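Local coordinates for protein Tv2483 (Treponema vincentii, PDB 6DET) that binds L-arginine selectively as a treponemal lipoprotein and probably delivers it to an ABC transporter for uptake, at residues C70-I75 against N242-I247; D154-N159 against E212-E217; Q177-L182 against P205-I210. All blocks are in the same frame, centred on the assembly; numbering follows the deposited sequence.

Contact 1 (C70-I75 against N242-I247); sequences CRRLGI and NEDETI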
# COMPACT_ATOMS: atom_id res chain seq x y z
N CYS A 70 -16.52 -1.34 9.10
CA CYS A 70 -16.78 -2.03 10.36
C CYS A 70 -18.01 -1.46 11.06
O CYS A 70 -18.79 -2.20 11.67
CB CYS A 70 -15.53 -1.96 11.26
SG CYS A 70 -14.19 -2.98 10.73
N ARG A 71 -18.23 -0.15 10.94
CA ARG A 71 -19.44 0.41 11.52
C ARG A 71 -20.67 -0.25 10.92
O ARG A 71 -21.58 -0.65 11.64
CB ARG A 71 -19.51 1.92 11.32
CG ARG A 71 -20.73 2.53 12.04
CD ARG A 71 -20.94 3.97 11.66
NE ARG A 71 -21.43 4.07 10.29
CZ ARG A 71 -22.71 3.90 9.94
NH1 ARG A 71 -23.61 3.64 10.87
NH2 ARG A 71 -23.08 3.99 8.68
N ARG A 72 -20.70 -0.37 9.60
CA ARG A 72 -21.85 -0.98 8.95
C ARG A 72 -22.01 -2.45 9.33
O ARG A 72 -23.14 -2.96 9.35
CB ARG A 72 -21.73 -0.84 7.43
CG ARG A 72 -21.90 0.58 6.95
CD ARG A 72 -21.85 0.72 5.43
NE ARG A 72 -21.79 2.13 5.04
CZ ARG A 72 -22.20 2.60 3.87
NH1 ARG A 72 -22.72 1.79 2.96
NH2 ARG A 72 -22.07 3.90 3.60
N LEU A 73 -20.90 -3.15 9.56
CA LEU A 73 -20.96 -4.56 9.95
C LEU A 73 -21.23 -4.77 11.43
O LEU A 73 -21.41 -5.92 11.87
CB LEU A 73 -19.66 -5.26 9.58
CG LEU A 73 -19.46 -5.48 8.08
CD1 LEU A 73 -18.09 -6.00 7.81
CD2 LEU A 73 -20.53 -6.47 7.54
N GLY A 74 -21.32 -3.69 12.21
CA GLY A 74 -21.61 -3.84 13.63
C GLY A 74 -20.45 -4.35 14.45
O GLY A 74 -20.67 -4.93 15.53
N ILE A 75 -19.21 -4.10 14.02
CA ILE A 75 -18.00 -4.62 14.66
C ILE A 75 -17.03 -3.47 14.86
O ILE A 75 -17.10 -2.44 14.18
CB ILE A 75 -17.33 -5.75 13.83
CG1 ILE A 75 -16.82 -5.23 12.48
CG2 ILE A 75 -18.30 -6.92 13.63
CD1 ILE A 75 -16.19 -6.30 11.61
N ASN A 242 -19.07 1.91 -2.17
CA ASN A 242 -18.58 2.54 -3.39
C ASN A 242 -19.73 3.06 -4.22
O ASN A 242 -19.68 4.18 -4.74
CB ASN A 242 -17.75 1.55 -4.20
CG ASN A 242 -16.84 2.25 -5.19
OD1 ASN A 242 -15.99 3.03 -4.80
ND2 ASN A 242 -17.05 2.00 -6.48
N GLU A 243 -20.80 2.25 -4.35
CA GLU A 243 -21.95 2.66 -5.16
C GLU A 243 -22.65 3.85 -4.54
O GLU A 243 -23.16 4.71 -5.27
CB GLU A 243 -22.93 1.50 -5.30
CG GLU A 243 -24.30 1.89 -5.89
CD GLU A 243 -24.19 2.52 -7.24
OE1 GLU A 243 -23.20 2.21 -7.92
OE2 GLU A 243 -25.11 3.28 -7.64
N ASP A 244 -22.71 3.92 -3.21
CA ASP A 244 -23.43 5.00 -2.55
C ASP A 244 -22.56 6.24 -2.34
O ASP A 244 -23.00 7.17 -1.67
CB ASP A 244 -24.05 4.54 -1.22
CG ASP A 244 -23.06 4.38 -0.06
OD1 ASP A 244 -21.90 4.80 -0.17
OD2 ASP A 244 -23.50 3.84 1.00
N GLU A 245 -21.36 6.25 -2.91
CA GLU A 245 -20.46 7.40 -3.04
C GLU A 245 -19.68 7.68 -1.76
O GLU A 245 -18.92 8.67 -1.72
CB GLU A 245 -21.18 8.69 -3.46
CG GLU A 245 -21.51 8.72 -4.95
CD GLU A 245 -20.26 8.82 -5.82
OE1 GLU A 245 -19.45 9.74 -5.58
OE2 GLU A 245 -20.08 7.98 -6.73
N THR A 246 -19.81 6.84 -0.73
CA THR A 246 -19.03 7.05 0.49
C THR A 246 -17.53 6.96 0.20
O THR A 246 -16.75 7.83 0.61
CB THR A 246 -19.42 6.04 1.56
OG1 THR A 246 -20.81 6.17 1.86
CG2 THR A 246 -18.63 6.27 2.85
N ILE A 247 -17.12 5.93 -0.53
CA ILE A 247 -15.69 5.74 -0.77
C ILE A 247 -15.20 6.76 -1.79
O ILE A 247 -14.15 7.39 -1.57
CB ILE A 247 -15.39 4.29 -1.19
CG1 ILE A 247 -15.51 3.39 0.04
CG2 ILE A 247 -13.96 4.19 -1.73
CD1 ILE A 247 -15.35 1.89 -0.20
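A surface salt bridge between R72 and D244 joins the C-terminal turn of helix 61-73 to the tight bend between helices 228-243 and 246-255, tying together outer helices of what is probably one lobe of the two-lobed family 3 solute-binding fold. The backbones stay well apart, with 12.0 Å between CA of R72 and CA of T246, so the gap is crossed mainly by the long side chain of R72, met by D244. Arginine suits the task. From CG to NE its chain is fully extended, chi2 -177° and chi3 -170°, and the guanidinium arrives end-on. Both terminal nitrogens converge on one oxygen, R72 NH1 lying 2.9 Å and NH2 3.0 Å from D244 OD2. That oxygen lies nearly in the guanidinium plane and is met on its syn side, although guanidinium and carboxylate are turned 58° apart.

The other carboxylate oxygen works locally. D244 OD1 takes the backbone N of T246 at 3.0 Å, an Asx turn, and the hydroxyl OG1 of T246 at 2.7 Å, both from the same face. These bonds fix the aspartate's rotation just ahead of helix 246-255, whose N-cap position is E245. R72 is also shared: E68, one turn back on its own helix, holds NE, and E240 holds NH1. The positive guanidinium probably stabilises the ionised form of D244, and the acidic groups around it offset its charge.

Contact 2 (D154-N159 against E212-E217); sequences DEALLN and EAISTE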
# COMPACT_ATOMS: atom_id res chain seq x y z
N ASP A 154 12.44 -4.47 -4.92
CA ASP A 154 13.58 -5.10 -5.56
C ASP A 154 13.15 -5.86 -6.81
O ASP A 154 13.80 -5.78 -7.85
CB ASP A 154 14.29 -6.02 -4.57
CG ASP A 154 13.36 -6.96 -3.84
OD1 ASP A 154 12.12 -6.77 -3.85
OD2 ASP A 154 13.90 -7.89 -3.23
N GLU A 155 12.02 -6.58 -6.72
CA GLU A 155 11.54 -7.31 -7.89
C GLU A 155 11.12 -6.35 -8.99
O GLU A 155 11.36 -6.62 -10.18
CB GLU A 155 10.36 -8.21 -7.50
CG GLU A 155 10.68 -9.32 -6.53
CD GLU A 155 9.46 -10.14 -6.18
OE1 GLU A 155 8.38 -9.89 -6.75
OE2 GLU A 155 9.58 -11.05 -5.33
N ALA A 156 10.48 -5.24 -8.63
CA ALA A 156 10.10 -4.27 -9.64
C ALA A 156 11.33 -3.75 -10.38
O ALA A 156 11.33 -3.66 -11.61
CB ALA A 156 9.32 -3.12 -9.01
N LEU A 157 12.41 -3.42 -9.64
CA LEU A 157 13.62 -2.90 -10.28
C LEU A 157 14.31 -3.97 -11.13
O LEU A 157 14.75 -3.69 -12.26
CB LEU A 157 14.61 -2.38 -9.23
CG LEU A 157 14.30 -1.09 -8.48
CD1 LEU A 157 15.25 -0.96 -7.24
CD2 LEU A 157 14.41 0.14 -9.38
N LEU A 158 14.45 -5.18 -10.58
CA LEU A 158 15.07 -6.29 -11.30
C LEU A 158 14.31 -6.64 -12.57
O LEU A 158 14.85 -7.39 -13.40
CB LEU A 158 15.14 -7.53 -10.41
CG LEU A 158 16.41 -7.71 -9.57
CD1 LEU A 158 16.76 -6.45 -8.81
CD2 LEU A 158 16.24 -8.87 -8.60
N ASN A 159 13.09 -6.14 -12.75
CA ASN A 159 12.33 -6.37 -13.97
C ASN A 159 12.48 -5.25 -14.99
O ASN A 159 11.85 -5.31 -16.05
CB ASN A 159 10.86 -6.58 -13.64
CG ASN A 159 10.52 -8.03 -13.57
OD1 ASN A 159 10.28 -8.68 -14.59
ND2 ASN A 159 10.52 -8.58 -12.36
N GLU A 212 9.51 7.27 -16.85
CA GLU A 212 9.03 5.90 -17.00
C GLU A 212 8.83 5.28 -15.61
O GLU A 212 9.77 5.21 -14.82
CB GLU A 212 10.00 5.08 -17.83
CG GLU A 212 9.47 3.73 -18.24
CD GLU A 212 10.30 3.09 -19.34
OE1 GLU A 212 11.50 3.41 -19.43
OE2 GLU A 212 9.74 2.28 -20.10
N ALA A 213 7.60 4.86 -15.33
CA ALA A 213 7.33 4.08 -14.13
C ALA A 213 7.88 2.67 -14.34
O ALA A 213 8.03 2.20 -15.47
CB ALA A 213 5.83 4.03 -13.86
N ILE A 214 8.16 1.97 -13.22
CA ILE A 214 8.70 0.62 -13.32
C ILE A 214 7.65 -0.46 -13.09
O ILE A 214 7.96 -1.65 -13.27
CB ILE A 214 9.88 0.39 -12.35
CG1 ILE A 214 9.48 0.65 -10.91
CG2 ILE A 214 11.04 1.30 -12.74
CD1 ILE A 214 10.61 0.29 -9.90
N SER A 215 6.43 -0.10 -12.70
CA SER A 215 5.39 -1.08 -12.52
C SER A 215 4.04 -0.39 -12.65
O SER A 215 3.91 0.81 -12.40
CB SER A 215 5.47 -1.75 -11.15
OG SER A 215 4.80 -0.93 -10.22
N THR A 216 3.04 -1.17 -13.02
CA THR A 216 1.66 -0.73 -12.91
C THR A 216 0.92 -1.81 -12.13
O THR A 216 1.11 -3.00 -12.39
CB THR A 216 1.03 -0.48 -14.30
OG1 THR A 216 -0.36 -0.24 -14.15
CG2 THR A 216 1.24 -1.65 -15.20
N GLU A 217 0.13 -1.38 -11.15
CA GLU A 217 -0.31 -2.27 -10.08
C GLU A 217 -1.72 -1.93 -9.67
O GLU A 217 -2.26 -0.87 -10.01
CB GLU A 217 0.56 -2.15 -8.79
CG GLU A 217 2.01 -2.20 -8.96
CD GLU A 217 2.80 -1.92 -7.66
OE1 GLU A 217 4.04 -2.10 -7.72
OE2 GLU A 217 2.26 -1.44 -6.63
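I214 meets A156 and L157 through a single methyl: its CD1 lies 3.8 Å from A156 CB and equally 3.8 Å from L157 CD2. Helix 153-158 thus rests on I214, beside strand 215-223. Alanine fits where the two backbones come close, CA of A156 and CA of I214 being 6.3 Å apart, since its one methyl points toward the isoleucine. L157 starts in the other direction, but its branched end swings back and CD2 reaches the same methyl obliquely. I214 carries CG1 between its backbone N and carbonyl carbon (chi1 58°), and an extended chi2 of 174° then projects CD1 across to the helix.

Around this core, L137, V160, V126 and V191 also touch I214, while L163, I169 and V191 pack on L157, so V191 of strand 189-193 serves both. The backbone of I214 bonds to K124 on the neighbouring strand, which helps place the point from which its side chain springs. Polar bonds lie nearby, within each segment: N159 ND2 closes back on E155 O at 3.0 Å at the helix end, and S215 OG lies 2.9 Å from E217 OE1, which in turn pairs with K124. A helix packed on the mixed sheet in this way is consistent with the alpha/beta lobes of family 3 solute-binding proteins. The contact is apolar, held by van der Waals packing and probably by the hydrophobic effect.

Contact 3 (Q177-L182 against P205-I210); sequences QLYEAL and PQYSII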
# COMPACT_ATOMS: atom_id res chain seq x y z
N GLN A 177 13.10 6.89 5.69
CA GLN A 177 14.49 6.50 5.53
C GLN A 177 14.93 6.57 4.07
O GLN A 177 16.09 6.91 3.78
CB GLN A 177 14.71 5.10 6.09
CG GLN A 177 14.89 5.12 7.61
CD GLN A 177 14.83 3.76 8.24
OE1 GLN A 177 14.87 2.74 7.55
NE2 GLN A 177 14.75 3.73 9.56
N LEU A 178 14.03 6.22 3.14
CA LEU A 178 14.37 6.37 1.73
C LEU A 178 14.78 7.80 1.41
O LEU A 178 15.81 8.04 0.77
CB LEU A 178 13.18 5.96 0.85
CG LEU A 178 12.53 4.61 1.14
CD1 LEU A 178 11.33 4.44 0.22
CD2 LEU A 178 13.51 3.46 0.96
N TYR A 179 13.97 8.77 1.82
CA TYR A 179 14.28 10.16 1.47
C TYR A 179 15.53 10.64 2.20
O TYR A 179 16.28 11.46 1.66
CB TYR A 179 13.09 11.06 1.78
CG TYR A 179 11.99 10.92 0.75
CD1 TYR A 179 12.06 11.63 -0.44
CD2 TYR A 179 10.89 10.10 0.98
CE1 TYR A 179 11.09 11.51 -1.38
CE2 TYR A 179 9.89 9.96 0.01
CZ TYR A 179 10.01 10.68 -1.17
OH TYR A 179 9.07 10.59 -2.16
N GLU A 180 15.77 10.12 3.40
CA GLU A 180 16.99 10.48 4.12
C GLU A 180 18.22 9.99 3.39
O GLU A 180 19.23 10.70 3.31
CB GLU A 180 16.97 9.89 5.53
CG GLU A 180 15.97 10.54 6.46
CD GLU A 180 15.74 9.72 7.72
OE1 GLU A 180 16.52 8.78 7.98
OE2 GLU A 180 14.77 10.02 8.44
N ALA A 181 18.18 8.76 2.87
CA ALA A 181 19.31 8.25 2.10
C ALA A 181 19.47 9.03 0.81
O ALA A 181 20.60 9.29 0.36
CB ALA A 181 19.11 6.76 1.82
N LEU A 182 18.35 9.44 0.20
CA LEU A 182 18.42 10.25 -1.02
C LEU A 182 19.03 11.61 -0.73
O LEU A 182 19.85 12.10 -1.52
CB LEU A 182 17.02 10.39 -1.63
CG LEU A 182 16.97 10.94 -3.06
CD1 LEU A 182 17.74 10.04 -4.01
CD2 LEU A 182 15.55 11.12 -3.54
N PRO A 205 9.56 19.77 -4.71
CA PRO A 205 10.22 19.62 -6.02
C PRO A 205 11.74 19.69 -6.01
O PRO A 205 12.35 19.89 -7.06
CB PRO A 205 9.66 20.79 -6.81
CG PRO A 205 9.62 21.82 -5.81
CD PRO A 205 9.00 21.12 -4.60
N GLN A 206 12.36 19.57 -4.84
CA GLN A 206 13.78 19.25 -4.76
C GLN A 206 14.02 17.85 -5.31
O GLN A 206 15.16 17.39 -5.38
CB GLN A 206 14.27 19.35 -3.31
CG GLN A 206 13.52 18.47 -2.33
CD GLN A 206 14.11 18.50 -0.94
OE1 GLN A 206 15.31 18.35 -0.75
NE2 GLN A 206 13.26 18.72 0.06
N TYR A 207 12.94 17.16 -5.68
CA TYR A 207 13.00 15.78 -6.12
C TYR A 207 12.51 15.69 -7.56
O TYR A 207 11.65 16.45 -7.99
CB TYR A 207 12.16 14.87 -5.21
CG TYR A 207 12.66 14.83 -3.78
CD1 TYR A 207 13.98 14.49 -3.50
CD2 TYR A 207 11.83 15.14 -2.72
CE1 TYR A 207 14.45 14.45 -2.19
CE2 TYR A 207 12.29 15.09 -1.40
CZ TYR A 207 13.61 14.75 -1.15
OH TYR A 207 14.08 14.71 0.14
N SER A 208 13.08 14.74 -8.29
CA SER A 208 12.73 14.51 -9.68
C SER A 208 12.20 13.10 -9.83
O SER A 208 12.71 12.16 -9.22
CB SER A 208 13.95 14.73 -10.60
OG SER A 208 13.73 14.18 -11.89
N ILE A 209 11.15 12.95 -10.61
CA ILE A 209 10.60 11.64 -10.93
C ILE A 209 11.03 11.25 -12.33
O ILE A 209 10.83 12.00 -13.30
CB ILE A 209 9.06 11.63 -10.81
CG1 ILE A 209 8.61 12.00 -9.41
CG2 ILE A 209 8.52 10.25 -11.17
CD1 ILE A 209 7.12 12.34 -9.34
N ILE A 210 11.62 10.06 -12.45
CA ILE A 210 11.91 9.51 -13.77
C ILE A 210 10.60 9.25 -14.50
O ILE A 210 9.70 8.58 -13.98
CB ILE A 210 12.75 8.23 -13.65
CG1 ILE A 210 14.06 8.51 -12.90
CG2 ILE A 210 13.02 7.66 -15.03
CD1 ILE A 210 14.90 9.59 -13.49
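Y179 and Y207 both set CG anti to the carbonyl carbon and beside the backbone N (chi1 -76° and -63°), which sends the two rings across the gap between helix 175-184 and strand 207-209. Their planes stand 55° apart, an oblique pairing with centroids 5.1 Å from each other. The rings play unequal parts. Y179 offers its edge: CD1 comes 3.6 Å from CZ of Y207. The neighbouring CE1 lies over the same face of Y207, displaced toward the rim and 3.8 Å from CE2.

L182, one helical turn beyond Y179, completes the helix side. Its CD2 approaches the other long side of the ring, 3.7 Å from CD1 of Y207, neither squarely over the face nor at the edge. A branched leucine suits this spot, because one methyl can reach the tyrosine from a largely buried position. The opposite face of the Y207 ring is lined by its sequence neighbour Q206, whose CG sits over the ring centre, so the aromatic is held between a glutamine methylene and the edge of Y179. Tyrosine is apt here because its flat ring packs between Q206 and Y179 while its hydroxyl OH is hydrogen-bonded to D183, next along the helix.

Around this pair, L201 of helix 200-203 touches both tyrosines. I190 and V192 of strand 189-193 lie against Y179, and V127 and L129 of strand 120-129 against Y207. Strand 207-209 is bonded along strand 120-129, with S208 paired to T128. Y207 therefore links strand 207-209 of the mixed sheet to the helix packed beside it, an arrangement consistent with the alpha/beta lobes of a family 3 solute-binding protein.

The three contacts belong to one family 3 solute-binding protein, and none of them is part of a direct grip on its ligand. The side chains of A156 and Y179 are about 10 and 11 Å from the bound arginine, too far for direct contact. Contacts 2 and 3 have centres 17 Å apart and reach the same mixed sheet, strands 207-209 and 215-223 following each other in the chain. Contact 1 lies on the opposite side of the chain's centre, its centre 33 Å from that of contact 2 and 36 Å from that of contact 3. Along the chain contact 3 is nested within contact 2, and both within contact 1.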